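Local coordinates for protein EvdO2 (Micromonospora carbonacea, PDB 4XAB) that probably acts as a metal-dependent oxygenase of the phytanoyl-CoA dioxygenase family that carries out an oxidative cyclization in orthosomycin antibiotic biosynthesis, at residues A[132-140]-A[238-249]. Sequence-based numbering, arbitrary orientation.
Sequences EAYMDPRWR and AEVADPEPRPWM
Arg140 and Ala238 form an antiparallel hydrogen-bonded pair, Arg140 N to Ala238 O and Ala238 N to Arg140 O both 2.8 Å, and Val240 N to Arg138 O carries the pairing one step further, beyond the non-hydrogen-bonded pair of Trp139 with Glu239. There the indole of Trp139 reaches across to Glu239, its CE3 and CZ3 beside the Glu239 N and CA and its CZ3 3.6 Å from Glu239 CB. Before this strand the chain turns at Asp136-Trp139, and Asp136 suits the corner: OD1 accepts Arg138 N in an Asx turn, while the side chain of Arg138 grips both carboxylate oxygens side-on. Pro137, whose ring fixes phi near the value a type I turn needs, sets CB and CG against Glu244 O, and Pro243 CB packs on Pro137 O. In the double-stranded beta-helix of this cupin-clan enzyme, the C-terminal tail thus pairs with the start of strand 139-149 and then runs back along the 3-10 turn and loop that follow the nickel ligands His129 and Asp131. Arg246 ties that loop down: its extended chain carries the guanidinium against Pro137, whose CB lies over one face, offset toward the rim, 3.9 Å from Arg246 CZ. NH1 gives a hydrogen bond to Met135 O (2.9 Å) and another to a water held by Asp136 O; NH2 reaches Glu132 OE2, which also pairs with Arg212, and NE and NH2 both hold Glu244 OE1. A leucine in its place would probably leave Glu244 without this positive partner, Glu132 with only Arg212 of the two, and Met135 O without this donor. Further along, Trp248 directs NE1 almost in its ring plane to Ala133 O (2.8 Å, 164° at the hydrogen), where the small Ala133 lets the indole approach closely. Met249, bent at chi2 (114°) and chi3, brings CE to Ala133 O (3.1 Å), while SD meets Pro137 CD tip to tip at 4.0 Å.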
ATOM      1  N   GLU A 132      -6.307  -7.539  -5.044  1.00 13.72           N
ATOM      2  CA  GLU A 132      -7.329  -8.592  -4.987  1.00 16.16           C
ATOM      3  C   GLU A 132      -6.767  -9.975  -5.364  1.00 18.09           C
ATOM      4  O   GLU A 132      -7.323 -11.006  -4.986  1.00 14.74           O
ATOM      5  CB  GLU A 132      -8.519  -8.249  -5.891  1.00 15.56           C
ATOM      6  CG  GLU A 132      -9.712  -9.196  -5.667  1.00 17.62           C
ATOM      7  CD  GLU A 132     -11.002  -8.674  -6.254  1.00 24.69           C
ATOM      8  OE1 GLU A 132     -11.115  -7.452  -6.461  1.00 35.91           O
ATOM      9  OE2 GLU A 132     -11.902  -9.498  -6.521  1.00 25.26           O
ATOM     10  N   ALA A 133      -5.657 -10.011  -6.093  1.00 17.40           N
ATOM     11  CA  ALA A 133      -5.075 -11.307  -6.463  1.00 15.94           C
ATOM     12  C   ALA A 133      -4.639 -12.113  -5.241  1.00 17.33           C
ATOM     13  O   ALA A 133      -4.477 -13.336  -5.315  1.00 18.55           O
ATOM     14  CB  ALA A 133      -3.891 -11.102  -7.417  1.00 15.09           C
ATOM     15  N   TYR A 134      -4.447 -11.424  -4.121  1.00 14.58           N
ATOM     16  CA  TYR A 134      -4.080 -12.063  -2.859  1.00 17.47           C
ATOM     17  C   TYR A 134      -5.289 -12.578  -2.088  1.00 20.83           C
ATOM     18  O   TYR A 134      -5.137 -13.229  -1.059  1.00 18.10           O
ATOM     19  CB  TYR A 134      -3.310 -11.087  -1.959  1.00 15.58           C
ATOM     20  CG  TYR A 134      -1.891 -10.803  -2.410  1.00 15.57           C
ATOM     21  CD1 TYR A 134      -0.842 -11.622  -2.014  1.00 18.93           C
ATOM     22  CD2 TYR A 134      -1.610  -9.723  -3.226  1.00 17.22           C
ATOM     23  CE1 TYR A 134       0.466 -11.361  -2.428  1.00 19.95           C
ATOM     24  CE2 TYR A 134      -0.315  -9.460  -3.652  1.00 17.48           C
ATOM     25  CZ  TYR A 134       0.719 -10.290  -3.243  1.00 16.65           C
ATOM     26  OH  TYR A 134       2.020 -10.031  -3.651  1.00 17.89           O
ATOM     27  N   MET A 135      -6.486 -12.277  -2.571  1.00 17.64           N
ATOM     28  CA  MET A 135      -7.679 -12.547  -1.782  1.00 13.86           C
ATOM     29  C   MET A 135      -8.433 -13.783  -2.247  1.00 16.68           C
ATOM     30  O   MET A 135      -8.372 -14.145  -3.416  1.00 15.74           O
ATOM     31  CB  MET A 135      -8.589 -11.330  -1.809  1.00 15.25           C
ATOM     32  CG  MET A 135      -7.904 -10.122  -1.221  1.00 15.92           C
ATOM     33  SD  MET A 135      -8.933  -8.668  -1.446  1.00 22.23           S
ATOM     34  CE  MET A 135     -10.198  -8.934  -0.228  1.00 26.15           C
ATOM     35  N   ASP A 136      -9.157 -14.399  -1.315  1.00 16.27           N
ATOM     36  CA  ASP A 136      -9.948 -15.602  -1.570  1.00 18.11           C
ATOM     37  C   ASP A 136     -11.052 -15.319  -2.590  1.00 19.85           C
ATOM     38  O   ASP A 136     -11.907 -14.477  -2.345  1.00 18.93           O
ATOM     39  CB  ASP A 136     -10.541 -16.080  -0.244  1.00 17.70           C
ATOM     40  CG  ASP A 136     -11.164 -17.450  -0.318  1.00 17.13           C
ATOM     41  OD1 ASP A 136     -11.627 -17.869  -1.397  1.00 17.38           O
ATOM     42  OD2 ASP A 136     -11.204 -18.093   0.744  1.00 20.52           O
ATOM     43  N   PRO A 137     -11.043 -16.024  -3.735  1.00 16.54           N
ATOM     44  CA  PRO A 137     -12.034 -15.714  -4.781  1.00 20.86           C
ATOM     45  C   PRO A 137     -13.451 -16.107  -4.393  1.00 21.68           C
ATOM     46  O   PRO A 137     -14.423 -15.753  -5.081  1.00 18.10           O
ATOM     47  CB  PRO A 137     -11.546 -16.537  -5.983  1.00 18.92           C
ATOM     48  CG  PRO A 137     -10.735 -17.656  -5.367  1.00 20.49           C
ATOM     49  CD  PRO A 137     -10.079 -17.055  -4.163  1.00 18.03           C
ATOM     50  N   ARG A 138     -13.574 -16.846  -3.298  1.00 17.85           N
ATOM     51  CA  ARG A 138     -14.887 -17.276  -2.822  1.00 19.02           C
ATOM     52  C   ARG A 138     -15.653 -16.172  -2.094  1.00 19.23           C
ATOM     53  O   ARG A 138     -16.859 -16.296  -1.859  1.00 20.30           O
ATOM     54  CB  ARG A 138     -14.743 -18.491  -1.896  1.00 19.59           C
ATOM     55  CG  ARG A 138     -14.223 -19.720  -2.604  1.00 19.72           C
ATOM     56  CD  ARG A 138     -13.970 -20.839  -1.614  1.00 20.27           C
ATOM     57  NE  ARG A 138     -12.874 -20.537  -0.686  1.00 19.57           N
ATOM     58  CZ  ARG A 138     -12.463 -21.381   0.262  1.00 20.00           C
ATOM     59  NH1 ARG A 138     -13.056 -22.558   0.398  1.00 21.07           N
ATOM     60  NH2 ARG A 138     -11.453 -21.051   1.071  1.00 19.45           N
ATOM     61  N   TRP A 139     -14.960 -15.091  -1.748  1.00 18.31           N
ATOM     62  CA  TRP A 139     -15.535 -14.056  -0.895  1.00 18.50           C
ATOM     63  C   TRP A 139     -15.105 -12.684  -1.393  1.00 17.62           C
ATOM     64  O   TRP A 139     -13.918 -12.355  -1.384  1.00 24.58           O
ATOM     65  CB  TRP A 139     -15.100 -14.260   0.557  1.00 19.52           C
ATOM     66  CG  TRP A 139     -15.579 -15.560   1.066  1.00 20.31           C
ATOM     67  CD1 TRP A 139     -14.875 -16.738   1.137  1.00 19.48           C
ATOM     68  CD2 TRP A 139     -16.906 -15.855   1.511  1.00 23.27           C
ATOM     69  NE1 TRP A 139     -15.686 -17.739   1.632  1.00 20.67           N
ATOM     70  CE2 TRP A 139     -16.936 -17.224   1.864  1.00 23.71           C
ATOM     71  CE3 TRP A 139     -18.069 -15.089   1.674  1.00 21.66           C
ATOM     72  CZ2 TRP A 139     -18.077 -17.840   2.357  1.00 22.94           C
ATOM     73  CZ3 TRP A 139     -19.214 -15.714   2.155  1.00 23.05           C
ATOM     74  CH2 TRP A 139     -19.208 -17.072   2.499  1.00 26.84           C
ATOM     75  N   ARG A 140     -16.075 -11.885  -1.819  1.00 21.79           N
ATOM     76  CA  ARG A 140     -15.750 -10.606  -2.428  1.00 21.73           C
ATOM     77  C   ARG A 140     -15.863  -9.505  -1.392  1.00 21.02           C
ATOM     78  O   ARG A 140     -16.804  -9.467  -0.615  1.00 19.57           O
ATOM     79  CB  ARG A 140     -16.669 -10.335  -3.625  1.00 29.01           C
ATOM     80  CG  ARG A 140     -16.313  -9.076  -4.419  1.00 40.35           C
ATOM     81  CD  ARG A 140     -17.240  -8.891  -5.613  1.00 50.97           C
ATOM     82  NE  ARG A 140     -17.005  -7.626  -6.311  1.00 63.40           N
ATOM     83  CZ  ARG A 140     -17.642  -6.490  -6.036  1.00 66.84           C
ATOM     84  NH1 ARG A 140     -18.554  -6.454  -5.071  1.00 68.19           N
ATOM     85  NH2 ARG A 140     -17.367  -5.387  -6.723  1.00 65.76           N
ATOM     86  N   ALA A 238     -18.700 -10.934   0.923  1.00 25.12           N
ATOM     87  CA  ALA A 238     -19.944 -11.425   0.346  1.00 24.92           C
ATOM     88  C   ALA A 238     -19.675 -12.693  -0.461  1.00 22.59           C
ATOM     89  O   ALA A 238     -18.673 -12.779  -1.176  1.00 21.47           O
ATOM     90  CB  ALA A 238     -20.574 -10.355  -0.534  1.00 31.23           C
ATOM     91  N   GLU A 239     -20.577 -13.662  -0.364  1.00 22.93           N
ATOM     92  CA  GLU A 239     -20.393 -14.935  -1.055  1.00 23.59           C
ATOM     93  C   GLU A 239     -20.430 -14.788  -2.575  1.00 30.67           C
ATOM     94  O   GLU A 239     -21.379 -14.246  -3.131  1.00 29.56           O
ATOM     95  CB  GLU A 239     -21.452 -15.927  -0.614  1.00 25.94           C
ATOM     96  CG  GLU A 239     -21.284 -17.292  -1.249  1.00 26.25           C
ATOM     97  CD  GLU A 239     -22.371 -18.241  -0.854  1.00 28.85           C
ATOM     98  OE1 GLU A 239     -23.371 -17.787  -0.246  1.00 29.23           O
ATOM     99  OE2 GLU A 239     -22.230 -19.445  -1.155  1.00 31.12           O
ATOM    100  N   VAL A 240     -19.384 -15.272  -3.238  1.00 25.41           N
ATOM    101  CA  VAL A 240     -19.327 -15.300  -4.697  1.00 29.05           C
ATOM    102  C   VAL A 240     -19.906 -16.607  -5.239  1.00 30.03           C
ATOM    103  O   VAL A 240     -19.430 -17.697  -4.903  1.00 27.33           O
ATOM    104  CB  VAL A 240     -17.868 -15.129  -5.212  1.00 23.35           C
ATOM    105  CG1 VAL A 240     -17.830 -15.214  -6.738  1.00 22.45           C
ATOM    106  CG2 VAL A 240     -17.258 -13.827  -4.712  1.00 25.60           C
ATOM    107  N   ALA A 241     -20.935 -16.509  -6.080  1.00 31.42           N
ATOM    108  CA  ALA A 241     -21.621 -17.697  -6.584  1.00 32.36           C
ATOM    109  C   ALA A 241     -20.762 -18.524  -7.539  1.00 32.37           C
ATOM    110  O   ALA A 241     -20.824 -19.756  -7.525  1.00 38.15           O
ATOM    111  CB  ALA A 241     -22.926 -17.301  -7.268  1.00 36.53           C
ATOM    112  N   ASP A 242     -19.972 -17.847  -8.371  1.00 33.32           N
ATOM    113  CA  ASP A 242     -19.107 -18.535  -9.324  1.00 39.48           C
ATOM    114  C   ASP A 242     -17.687 -18.019  -9.185  1.00 35.28           C
ATOM    115  O   ASP A 242     -17.275 -17.105  -9.903  1.00 33.25           O
ATOM    116  CB  ASP A 242     -19.600 -18.349 -10.759  1.00 56.37           C
ATOM    117  CG  ASP A 242     -18.839 -19.216 -11.754  1.00 69.00           C
ATOM    118  OD1 ASP A 242     -18.126 -20.147 -11.317  1.00 70.48           O
ATOM    119  OD2 ASP A 242     -18.961 -18.974 -12.976  1.00 70.64           O
ATOM    120  N   PRO A 243     -16.938 -18.595  -8.240  1.00 23.91           N
ATOM    121  CA  PRO A 243     -15.595 -18.105  -7.911  1.00 22.61           C
ATOM    122  C   PRO A 243     -14.587 -18.330  -9.044  1.00 25.57           C
ATOM    123  O   PRO A 243     -14.599 -19.396  -9.666  1.00 29.06           O
ATOM    124  CB  PRO A 243     -15.208 -18.937  -6.677  1.00 26.67           C
ATOM    125  CG  PRO A 243     -16.501 -19.452  -6.125  1.00 26.64           C
ATOM    126  CD  PRO A 243     -17.399 -19.635  -7.305  1.00 25.06           C
ATOM    127  N   GLU A 244     -13.751 -17.329  -9.308  1.00 23.86           N
ATOM    128  CA  GLU A 244     -12.585 -17.484 -10.185  1.00 27.34           C
ATOM    129  C   GLU A 244     -11.617 -18.526  -9.641  1.00 29.03           C
ATOM    130  O   GLU A 244     -11.482 -18.670  -8.432  1.00 32.92           O
ATOM    131  CB  GLU A 244     -11.863 -16.143 -10.340  1.00 25.42           C
ATOM    132  CG  GLU A 244     -12.713 -15.081 -10.965  1.00 28.78           C
ATOM    133  CD  GLU A 244     -12.076 -13.698 -10.895  1.00 35.43           C
ATOM    134  OE1 GLU A 244     -10.956 -13.566 -10.348  1.00 35.88           O
ATOM    135  OE2 GLU A 244     -12.707 -12.742 -11.386  1.00 42.96           O
ATOM    136  N   PRO A 245     -10.926 -19.252 -10.533  1.00 30.41           N
ATOM    137  CA  PRO A 245      -9.981 -20.284 -10.086  1.00 30.67           C
ATOM    138  C   PRO A 245      -8.772 -19.764  -9.287  1.00 35.53           C
ATOM    139  O   PRO A 245      -8.417 -20.399  -8.291  1.00 45.65           O
ATOM    140  CB  PRO A 245      -9.518 -20.935 -11.404  1.00 30.73           C
ATOM    141  CG  PRO A 245      -9.923 -19.990 -12.491  1.00 35.31           C
ATOM    142  CD  PRO A 245     -11.153 -19.299 -11.987  1.00 36.47           C
ATOM    143  N   ARG A 246      -8.177 -18.649  -9.708  1.00 31.69           N
ATOM    144  CA  ARG A 246      -6.942 -18.106  -9.106  1.00 27.65           C
ATOM    145  C   ARG A 246      -5.965 -19.206  -8.650  1.00 27.05           C
ATOM    146  O   ARG A 246      -5.723 -19.393  -7.458  1.00 24.50           O
ATOM    147  CB  ARG A 246      -7.288 -17.167  -7.942  1.00 27.71           C
ATOM    148  CG  ARG A 246      -8.151 -15.983  -8.391  1.00 26.72           C
ATOM    149  CD  ARG A 246      -8.240 -14.838  -7.384  1.00 20.45           C
ATOM    150  NE  ARG A 246      -9.294 -13.924  -7.817  1.00 19.44           N
ATOM    151  CZ  ARG A 246      -9.986 -13.131  -7.012  1.00 24.38           C
ATOM    152  NH1 ARG A 246      -9.733 -13.120  -5.712  1.00 19.03           N
ATOM    153  NH2 ARG A 246     -10.934 -12.350  -7.515  1.00 27.74           N
ATOM    154  N   PRO A 247      -5.398 -19.939  -9.618  1.00 32.10           N
ATOM    155  CA  PRO A 247      -4.566 -21.109  -9.305  1.00 31.72           C
ATOM    156  C   PRO A 247      -3.243 -20.737  -8.628  1.00 29.21           C
ATOM    157  O   PRO A 247      -2.531 -21.613  -8.131  1.00 30.14           O
ATOM    158  CB  PRO A 247      -4.328 -21.745 -10.679  1.00 35.55           C
ATOM    159  CG  PRO A 247      -4.458 -20.622 -11.645  1.00 35.34           C
ATOM    160  CD  PRO A 247      -5.472 -19.674 -11.066  1.00 36.81           C
ATOM    161  N   TRP A 248      -2.936 -19.446  -8.585  1.00 26.37           N
ATOM    162  CA  TRP A 248      -1.710 -18.963  -7.959  1.00 25.52           C
ATOM    163  C   TRP A 248      -1.864 -18.775  -6.457  1.00 29.78           C
ATOM    164  O   TRP A 248      -0.914 -18.407  -5.768  1.00 29.96           O
ATOM    165  CB  TRP A 248      -1.293 -17.632  -8.580  1.00 23.15           C
ATOM    166  CG  TRP A 248      -2.347 -16.558  -8.405  1.00 25.54           C
ATOM    167  CD1 TRP A 248      -2.553 -15.776  -7.302  1.00 19.87           C
ATOM    168  CD2 TRP A 248      -3.332 -16.166  -9.364  1.00 21.64           C
ATOM    169  NE1 TRP A 248      -3.611 -14.915  -7.522  1.00 22.28           N
ATOM    170  CE2 TRP A 248      -4.103 -15.137  -8.781  1.00 19.82           C
ATOM    171  CE3 TRP A 248      -3.635 -16.581 -10.666  1.00 25.12           C
ATOM    172  CZ2 TRP A 248      -5.143 -14.518  -9.455  1.00 19.29           C
ATOM    173  CZ3 TRP A 248      -4.678 -15.962 -11.329  1.00 21.71           C
ATOM    174  CH2 TRP A 248      -5.417 -14.943 -10.722  1.00 21.92           C
ATOM    175  N   MET A 249      -3.071 -18.990  -5.954  1.00 22.91           N
ATOM    176  CA  MET A 249      -3.349 -18.721  -4.554  1.00 26.93           C
ATOM    177  C   MET A 249      -2.521 -19.608  -3.644  1.00 25.91           C
ATOM    178  O   MET A 249      -2.420 -20.811  -3.869  1.00 27.40           O
ATOM    179  CB  MET A 249      -4.834 -18.920  -4.243  1.00 28.11           C
ATOM    180  CG  MET A 249      -5.223 -18.471  -2.842  1.00 24.32           C
ATOM    181  SD  MET A 249      -6.335 -17.044  -2.856  1.00 36.12           S
ATOM    182  CE  MET A 249      -5.440 -15.952  -3.955  1.00 26.66           C
TER
HETATM  183  O   HOH W   1     -11.786 -12.002  -3.800  1.00 22.47           O
HETATM  184  O   HOH W   2     -14.128 -14.808  -7.760  1.00 24.35           O
HETATM  185  O   HOH W   3     -18.096 -18.689  -2.783  1.00 17.51           O